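Local coordinates for tryptophan--tRNA ligase (PDB 3TZL), which probably catalyses, as a homodimeric class I aminoacyl-tRNA synthetase, the ATP-dependent attachment of tryptophan to its cognate tRNA, at residues B[157-161]-B[172-176]; B[4-8]-B[138-144]. All blocks are in the same frame, centred on the assembly; numbering follows the deposited sequence.

Contact 1 of 2, residues B[157-161]-B[172-176]; sequences RDIAL and TLPEA
Arg157 reaches Leu173, Pro174 and Glu175 because its chain leaves the helix with CG anti to the backbone N (chi1 -163°) and then runs fully extended to NE. Leu173 meets it with CG anti to its own carbonyl carbon, which lays the leucine fork toward the helix; the two side chains cross at about a right angle. Leu173 thereby covers one face of the Arg157 guanidinium: its CB sits 3.9 Å above the guanidinium plane, offset toward the rim, and its CD1 lies over that face too.

At the edge of the same guanidinium, near its plane, comes the carbonyl oxygen of Pro174. Arg157 NH2 lies 2.6 Å from Pro174 O, yet the N-H...O angle is just 119°, so this hydrogen bond is weak despite the short distance, because the N-H points well off the oxygen. Beyond it Glu175 runs alongside Arg157, pointing the same way, with its CG 3.6 Å from Arg157 NH2. Its carboxylate is not in contact: Glu175 OE2 stays 4.8 Å from Arg157 NH2, and the two planes are turned 71° apart, evidence for at most a loose electrostatic attraction.

One turn further along the helix the contact is purely apolar. Leu173 CD2 is shared between Ala160 CB at 3.9 Å and Leu161 CG at 3.8 Å, while Leu161 CD2 lies 4.0 Å from Leu173 CD1. Ala160 and Pro174 are buried, and both also pack on Leu136 of helix 122-137, whereas Leu161 and Glu175 lie at the solvent-exposed margin.

Helix 150-167 is thus packed against the connection that leads into strand 175-177. Together with strand 142-144, parallel to 175-177, these elements form a beta-alpha-beta crossover of the nucleotide-binding fold of class I synthetases.

Contact 2 of 2, residues B[4-8]-B[138-144]; sequences MRVLT and FDTRIVP. With TRP (tryptophan), chain J.
Arg5 O accepts from two successive backbone donors, Arg141 N at 3.0 Å and Ile142 N at 3.1 Å. Leu7 N returns a straighter hydrogen bond to Ile142 O (3.0 Å, 163°), giving a single parallel bridge between Val6 and Ile142. Beside these backbone bonds, Arg5 NH1 binds Phe138 O at 2.7 Å from above the carbonyl plane.

Around this bridge, Val6 CG1 presses on Pro144 CG at 3.4 Å, tighter than usual van der Waals contact. At the exposed end, SE of Met4, a selenomethionine, lies in plane at the edge of the Arg141 guanidinium. Leu7, with CG anti to the backbone N (chi1 -178°), places CD1 3.7 Å from Phe138 CD2 and CD2 3.7 Å from CH2 of the bound tryptophan. Val143 CG1 meets CZ3 of the ligand at 3.5 Å, so both strands line the tryptophan pocket.

In the next shell, Arg5 NH2 is hydrogen-bonded to Gln36 OE1, and Thr140 OG1, against Leu7, to Ile135 O. Strand 5-10 lies between 36-41 and 142-144, while strand 175-177 flanks 142-144 and helix 291-320 covers Arg5 and Phe138.

In the fold
The two contacts lie on the same side of the chain's centre, with their own centres 11 Å apart. They follow in series: contact 2 closes with strand 142-144, after which the chain enters helix 150-167 and the strand 175-177 of contact 1. Two hydrogen bonds probably join them directly, Glu175 O to Val143 N at 2.8 Å and Thr172 OG1 to Asp139 OD1 at 2.9 Å. Contact 2 connects the parallel pair 142-144 and 175-177 to strand 5-10 of the other parallel sheet, and contact 1 packs helix 150-167 against the loop leading into strand 175-177. The tryptophan is touched directly at contact 2, whereas the side chain of Pro174 is about 9 Å from it.

Contact 1 of 2, residues B[157-161]-B[172-176]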
ATOM      1  N   ARG B 157       5.877 -15.814  -5.762  1.00 29.96           N
ATOM      2  CA  ARG B 157       6.313 -16.447  -6.987  1.00 36.96           C
ATOM      3  C   ARG B 157       5.265 -16.345  -8.109  1.00 37.82           C
ATOM      4  O   ARG B 157       5.602 -16.098  -9.272  1.00 36.23           O
ATOM      5  CB  ARG B 157       6.671 -17.899  -6.692  1.00 38.81           C
ATOM      6  CG  ARG B 157       7.497 -18.540  -7.757  1.00 48.11           C
ATOM      7  CD  ARG B 157       7.610 -20.045  -7.547  1.00 55.24           C
ATOM      8  NE  ARG B 157       8.425 -20.627  -8.605  1.00 64.10           N
ATOM      9  CZ  ARG B 157       9.749 -20.731  -8.542  1.00 72.19           C
ATOM     10  NH1 ARG B 157      10.429 -21.267  -9.553  1.00 77.22           N
ATOM     11  NH2 ARG B 157      10.392 -20.300  -7.461  1.00 68.42           N
ATOM     12  N   ASP B 158       3.993 -16.507  -7.762  1.00 37.10           N
ATOM     13  CA  ASP B 158       2.929 -16.380  -8.759  1.00 39.58           C
ATOM     14  C   ASP B 158       2.778 -14.936  -9.254  1.00 37.96           C
ATOM     15  O   ASP B 158       2.523 -14.690 -10.432  1.00 36.25           O
ATOM     16  CB  ASP B 158       1.594 -16.908  -8.217  1.00 45.98           C
ATOM     17  CG  ASP B 158       1.599 -18.428  -8.001  1.00 58.94           C
ATOM     18  OD1 ASP B 158       2.408 -19.128  -8.647  1.00 66.83           O
ATOM     19  OD2 ASP B 158       0.796 -18.925  -7.180  1.00 59.67           O
ATOM     20  N   ILE B 159       2.930 -13.983  -8.350  1.00 34.02           N
ATOM     21  CA  ILE B 159       2.877 -12.583  -8.732  1.00 30.68           C
ATOM     22  C   ILE B 159       4.010 -12.254  -9.705  1.00 35.82           C
ATOM     23  O   ILE B 159       3.780 -11.656 -10.762  1.00 36.36           O
ATOM     24  CB  ILE B 159       2.976 -11.667  -7.498  1.00 29.30           C
ATOM     25  CG1 ILE B 159       1.749 -11.852  -6.601  1.00 30.68           C
ATOM     26  CG2 ILE B 159       3.100 -10.226  -7.929  1.00 30.41           C
ATOM     27  CD1 ILE B 159       1.834 -11.103  -5.233  1.00 30.12           C
ATOM     28  N   ALA B 160       5.229 -12.665  -9.351  1.00 33.96           N
ATOM     29  CA  ALA B 160       6.405 -12.369 -10.160  1.00 31.01           C
ATOM     30  C   ALA B 160       6.241 -12.919 -11.574  1.00 38.23           C
ATOM     31  O   ALA B 160       6.548 -12.240 -12.563  1.00 39.04           O
ATOM     32  CB  ALA B 160       7.651 -12.954  -9.512  1.00 28.08           C
ATOM     33  N   LEU B 161       5.766 -14.158 -11.659  1.00 38.81           N
ATOM     34  CA  LEU B 161       5.525 -14.795 -12.944  1.00 40.41           C
ATOM     35  C   LEU B 161       4.510 -14.017 -13.779  1.00 38.51           C
ATOM     36  O   LEU B 161       4.709 -13.819 -14.976  1.00 38.08           O
ATOM     37  CB  LEU B 161       5.079 -16.239 -12.748  1.00 46.64           C
ATOM     38  CG  LEU B 161       6.220 -17.244 -12.579  1.00 49.49           C
ATOM     39  CD1 LEU B 161       5.719 -18.546 -11.955  1.00 49.99           C
ATOM     40  CD2 LEU B 161       6.876 -17.505 -13.942  1.00 52.54           C
ATOM     41  N   THR B 172      13.260 -11.746 -10.262  1.00 37.84           N
ATOM     42  CA  THR B 172      13.815 -13.064 -10.058  1.00 37.90           C
ATOM     43  C   THR B 172      12.738 -13.908  -9.375  1.00 39.17           C
ATOM     44  O   THR B 172      11.994 -13.399  -8.548  1.00 35.59           O
ATOM     45  CB  THR B 172      15.050 -12.972  -9.166  1.00 40.74           C
ATOM     46  OG1 THR B 172      16.063 -12.233  -9.857  1.00 45.97           O
ATOM     47  CG2 THR B 172      15.576 -14.365  -8.808  1.00 37.78           C
ATOM     48  N   LEU B 173      12.634 -15.184  -9.728  1.00 38.25           N
ATOM     49  CA  LEU B 173      11.682 -16.063  -9.057  1.00 41.66           C
ATOM     50  C   LEU B 173      12.267 -16.568  -7.745  1.00 40.31           C
ATOM     51  O   LEU B 173      13.276 -17.253  -7.739  1.00 42.65           O
ATOM     52  CB  LEU B 173      11.324 -17.249  -9.955  1.00 45.53           C
ATOM     53  CG  LEU B 173      10.684 -16.882 -11.293  1.00 46.94           C
ATOM     54  CD1 LEU B 173      10.309 -18.160 -12.076  1.00 51.44           C
ATOM     55  CD2 LEU B 173       9.481 -15.951 -11.110  1.00 38.26           C
ATOM     56  N   PRO B 174      11.636 -16.223  -6.623  1.00 38.51           N
ATOM     57  CA  PRO B 174      12.149 -16.637  -5.314  1.00 36.83           C
ATOM     58  C   PRO B 174      11.741 -18.055  -4.933  1.00 42.31           C
ATOM     59  O   PRO B 174      10.786 -18.597  -5.482  1.00 45.38           O
ATOM     60  CB  PRO B 174      11.471 -15.652  -4.373  1.00 38.78           C
ATOM     61  CG  PRO B 174      10.138 -15.385  -5.057  1.00 34.90           C
ATOM     62  CD  PRO B 174      10.471 -15.323  -6.505  1.00 35.97           C
ATOM     63  N   GLU B 175      12.465 -18.639  -3.983  1.00 42.57           N
ATOM     64  CA  GLU B 175      12.204 -19.992  -3.507  1.00 45.03           C
ATOM     65  C   GLU B 175      12.245 -20.020  -1.997  1.00 43.76           C
ATOM     66  O   GLU B 175      13.128 -19.408  -1.379  1.00 39.92           O
ATOM     67  CB  GLU B 175      13.279 -20.953  -4.003  1.00 53.61           C
ATOM     68  CG  GLU B 175      13.085 -21.481  -5.407  1.00 60.68           C
ATOM     69  CD  GLU B 175      13.768 -22.814  -5.589  1.00 71.75           C
ATOM     70  OE1 GLU B 175      13.801 -23.598  -4.611  1.00 72.07           O
ATOM     71  OE2 GLU B 175      14.281 -23.075  -6.699  1.00 77.86           O
ATOM     72  N   ALA B 176      11.313 -20.740  -1.391  1.00 42.40           N
ATOM     73  CA  ALA B 176      11.348 -20.882   0.049  1.00 47.90           C
ATOM     74  C   ALA B 176      12.449 -21.861   0.400  1.00 52.29           C
ATOM     75  O   ALA B 176      12.736 -22.783  -0.360  1.00 53.07           O
ATOM     76  CB  ALA B 176      10.026 -21.379   0.569  1.00 50.07           C
TER

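Contact 2 of 2, residues B[4-8]-B[138-144]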
HETATM    1  N   MSE B   4      23.911 -16.595  -4.169  1.00 69.58           N
HETATM    2  CA  MSE B   4      22.491 -16.228  -4.243  1.00 59.68           C
HETATM    3  C   MSE B   4      21.979 -15.445  -3.046  1.00 47.79           C
HETATM    4  O   MSE B   4      22.280 -15.774  -1.895  1.00 49.32           O
HETATM    5  CB  MSE B   4      21.635 -17.479  -4.351  1.00 62.79           C
HETATM    6  CG  MSE B   4      21.972 -18.401  -5.491  1.00 69.09           C
HETATM    7 SE   MSE B   4      20.856 -19.968  -5.256  0.55 80.76          SE
HETATM    8  CE  MSE B   4      20.983 -20.016  -3.338  1.00 45.72           C
ATOM      9  N   ARG B   5      21.160 -14.440  -3.328  1.00 41.83           N
ATOM     10  CA  ARG B   5      20.649 -13.535  -2.308  1.00 38.11           C
ATOM     11  C   ARG B   5      19.566 -14.152  -1.418  1.00 36.69           C
ATOM     12  O   ARG B   5      18.557 -14.685  -1.900  1.00 34.28           O
ATOM     13  CB  ARG B   5      20.134 -12.242  -2.944  1.00 33.55           C
ATOM     14  CG  ARG B   5      19.713 -11.184  -1.917  1.00 38.00           C
ATOM     15  CD  ARG B   5      19.542  -9.818  -2.558  1.00 41.22           C
ATOM     16  NE  ARG B   5      20.793  -9.310  -3.126  1.00 41.50           N
ATOM     17  CZ  ARG B   5      20.864  -8.309  -4.002  1.00 39.85           C
ATOM     18  NH1 ARG B   5      19.754  -7.714  -4.427  1.00 34.30           N
ATOM     19  NH2 ARG B   5      22.044  -7.906  -4.463  1.00 39.38           N
ATOM     20  N   VAL B   6      19.787 -14.056  -0.111  1.00 35.70           N
ATOM     21  CA  VAL B   6      18.901 -14.639   0.881  1.00 31.97           C
ATOM     22  C   VAL B   6      18.277 -13.516   1.678  1.00 38.18           C
ATOM     23  O   VAL B   6      18.971 -12.665   2.240  1.00 44.13           O
ATOM     24  CB  VAL B   6      19.699 -15.538   1.843  1.00 35.01           C
ATOM     25  CG1 VAL B   6      18.792 -16.163   2.873  1.00 34.11           C
ATOM     26  CG2 VAL B   6      20.458 -16.603   1.077  1.00 31.69           C
ATOM     27  N   LEU B   7      16.960 -13.510   1.743  1.00 30.07           N
ATOM     28  CA  LEU B   7      16.283 -12.416   2.380  1.00 33.47           C
ATOM     29  C   LEU B   7      15.317 -12.943   3.418  1.00 39.96           C
ATOM     30  O   LEU B   7      14.542 -13.858   3.142  1.00 40.93           O
ATOM     31  CB  LEU B   7      15.532 -11.613   1.326  1.00 34.51           C
ATOM     32  CG  LEU B   7      14.781 -10.365   1.796  1.00 37.22           C
ATOM     33  CD1 LEU B   7      15.046  -9.257   0.790  1.00 40.68           C
ATOM     34  CD2 LEU B   7      13.313 -10.646   1.878  1.00 34.59           C
ATOM     35  N   THR B   8      15.362 -12.352   4.606  1.00 41.10           N
ATOM     36  CA  THR B   8      14.541 -12.778   5.733  1.00 42.71           C
ATOM     37  C   THR B   8      13.952 -11.536   6.368  1.00 39.51           C
ATOM     38  O   THR B   8      14.676 -10.599   6.668  1.00 39.65           O
ATOM     39  CB  THR B   8      15.399 -13.446   6.834  1.00 48.30           C
ATOM     40  OG1 THR B   8      16.267 -14.426   6.255  1.00 52.29           O
ATOM     41  CG2 THR B   8      14.517 -14.111   7.878  1.00 52.05           C
ATOM     42  N   PHE B 138      14.019  -6.824  -3.957  1.00 30.05           N
ATOM     43  CA  PHE B 138      15.464  -7.066  -3.823  1.00 31.00           C
ATOM     44  C   PHE B 138      16.048  -8.222  -4.628  1.00 35.21           C
ATOM     45  O   PHE B 138      17.178  -8.622  -4.388  1.00 35.98           O
ATOM     46  CB  PHE B 138      15.812  -7.211  -2.342  1.00 33.04           C
ATOM     47  CG  PHE B 138      15.394  -6.023  -1.542  1.00 32.21           C
ATOM     48  CD1 PHE B 138      16.147  -4.863  -1.565  1.00 36.49           C
ATOM     49  CD2 PHE B 138      14.226  -6.039  -0.825  1.00 30.20           C
ATOM     50  CE1 PHE B 138      15.753  -3.754  -0.862  1.00 37.25           C
ATOM     51  CE2 PHE B 138      13.814  -4.920  -0.127  1.00 32.36           C
ATOM     52  CZ  PHE B 138      14.577  -3.772  -0.151  1.00 31.92           C
ATOM     53  N   ASP B 139      15.288  -8.724  -5.601  1.00 36.98           N
ATOM     54  CA  ASP B 139      15.696  -9.872  -6.399  1.00 43.32           C
ATOM     55  C   ASP B 139      16.123 -11.082  -5.558  1.00 40.26           C
ATOM     56  O   ASP B 139      17.077 -11.774  -5.901  1.00 42.75           O
ATOM     57  CB  ASP B 139      16.795  -9.505  -7.405  1.00 49.52           C
ATOM     58  CG  ASP B 139      16.250  -8.754  -8.610  1.00 55.55           C
ATOM     59  OD1 ASP B 139      15.650  -9.397  -9.502  1.00 60.91           O
ATOM     60  OD2 ASP B 139      16.411  -7.520  -8.660  1.00 51.09           O
ATOM     61  N   THR B 140      15.388 -11.321  -4.475  1.00 32.74           N
ATOM     62  CA  THR B 140      15.610 -12.461  -3.600  1.00 32.23           C
ATOM     63  C   THR B 140      15.573 -13.783  -4.349  1.00 36.02           C
ATOM     64  O   THR B 140      14.640 -14.047  -5.100  1.00 34.82           O
ATOM     65  CB  THR B 140      14.516 -12.518  -2.540  1.00 32.34           C
ATOM     66  OG1 THR B 140      14.466 -11.270  -1.850  1.00 35.31           O
ATOM     67  CG2 THR B 140      14.794 -13.652  -1.550  1.00 32.46           C
ATOM     68  N   ARG B 141      16.592 -14.614  -4.156  1.00 39.33           N
ATOM     69  CA  ARG B 141      16.558 -15.982  -4.673  1.00 39.83           C
ATOM     70  C   ARG B 141      15.974 -16.963  -3.654  1.00 38.98           C
ATOM     71  O   ARG B 141      15.275 -17.899  -4.020  1.00 43.39           O
ATOM     72  CB  ARG B 141      17.956 -16.442  -5.084  1.00 48.70           C
ATOM     73  CG  ARG B 141      18.492 -15.744  -6.313  1.00 54.73           C
ATOM     74  CD  ARG B 141      18.196 -16.566  -7.541  1.00 63.00           C
ATOM     75  NE  ARG B 141      19.024 -17.763  -7.562  1.00 72.75           N
ATOM     76  CZ  ARG B 141      19.155 -18.570  -8.610  1.00 80.48           C
ATOM     77  NH1 ARG B 141      19.945 -19.639  -8.529  1.00 78.71           N
ATOM     78  NH2 ARG B 141      18.500 -18.306  -9.739  1.00 83.84           N
ATOM     79  N   ILE B 142      16.268 -16.735  -2.375  1.00 33.22           N
ATOM     80  CA  ILE B 142      15.998 -17.703  -1.319  1.00 37.35           C
ATOM     81  C   ILE B 142      15.368 -16.986  -0.143  1.00 40.84           C
ATOM     82  O   ILE B 142      15.907 -15.990   0.351  1.00 38.01           O
ATOM     83  CB  ILE B 142      17.305 -18.351  -0.810  1.00 37.34           C
ATOM     84  CG1 ILE B 142      18.079 -19.024  -1.941  1.00 37.71           C
ATOM     85  CG2 ILE B 142      17.028 -19.344   0.293  1.00 39.16           C
ATOM     86  CD1 ILE B 142      17.472 -20.310  -2.451  1.00 41.99           C
ATOM     87  N   VAL B 143      14.224 -17.486   0.305  1.00 41.75           N
ATOM     88  CA  VAL B 143      13.549 -16.915   1.458  1.00 40.39           C
ATOM     89  C   VAL B 143      13.477 -17.993   2.543  1.00 48.66           C
ATOM     90  O   VAL B 143      12.704 -18.946   2.420  1.00 51.29           O
ATOM     91  CB  VAL B 143      12.128 -16.419   1.086  1.00 33.23           C
ATOM     92  CG1 VAL B 143      11.478 -15.694   2.244  1.00 35.02           C
ATOM     93  CG2 VAL B 143      12.170 -15.501  -0.131  1.00 31.47           C
ATOM     94  N   PRO B 144      14.305 -17.867   3.597  1.00 49.14           N
ATOM     95  CA  PRO B 144      14.251 -18.845   4.692  1.00 55.18           C
ATOM     96  C   PRO B 144      13.012 -18.620   5.542  1.00 56.17           C
ATOM     97  O   PRO B 144      12.895 -17.553   6.135  1.00 57.75           O
ATOM     98  CB  PRO B 144      15.498 -18.524   5.530  1.00 54.86           C
ATOM     99  CG  PRO B 144      16.302 -17.559   4.728  1.00 51.02           C
ATOM    100  CD  PRO B 144      15.339 -16.846   3.823  1.00 43.04           C
TER
HETATM  101  N   TRP J 331       5.764 -12.869   7.367  1.00 37.18           N
HETATM  102  CA  TRP J 331       7.039 -13.098   8.055  1.00 46.30           C
HETATM  103  C   TRP J 331       6.811 -13.655   9.454  1.00 56.08           C
HETATM  104  O   TRP J 331       7.746 -14.114  10.120  1.00 56.28           O
HETATM  105  CB  TRP J 331       7.870 -11.804   8.122  1.00 41.38           C
HETATM  106  CG  TRP J 331       8.178 -11.258   6.761  1.00 36.80           C
HETATM  107  CD1 TRP J 331       7.676 -10.122   6.185  1.00 37.40           C
HETATM  108  CD2 TRP J 331       9.030 -11.865   5.790  1.00 35.80           C
HETATM  109  NE1 TRP J 331       8.184  -9.977   4.908  1.00 41.64           N
HETATM  110  CE2 TRP J 331       9.011 -11.040   4.641  1.00 41.42           C
HETATM  111  CE3 TRP J 331       9.810 -13.029   5.778  1.00 35.44           C
HETATM  112  CZ2 TRP J 331       9.755 -11.340   3.499  1.00 37.36           C
HETATM  113  CZ3 TRP J 331      10.544 -13.329   4.637  1.00 36.62           C
HETATM  114  CH2 TRP J 331      10.515 -12.484   3.518  1.00 37.87           C
HETATM  115  OXT TRP J 331       5.676 -13.653   9.934  1.00 59.37           O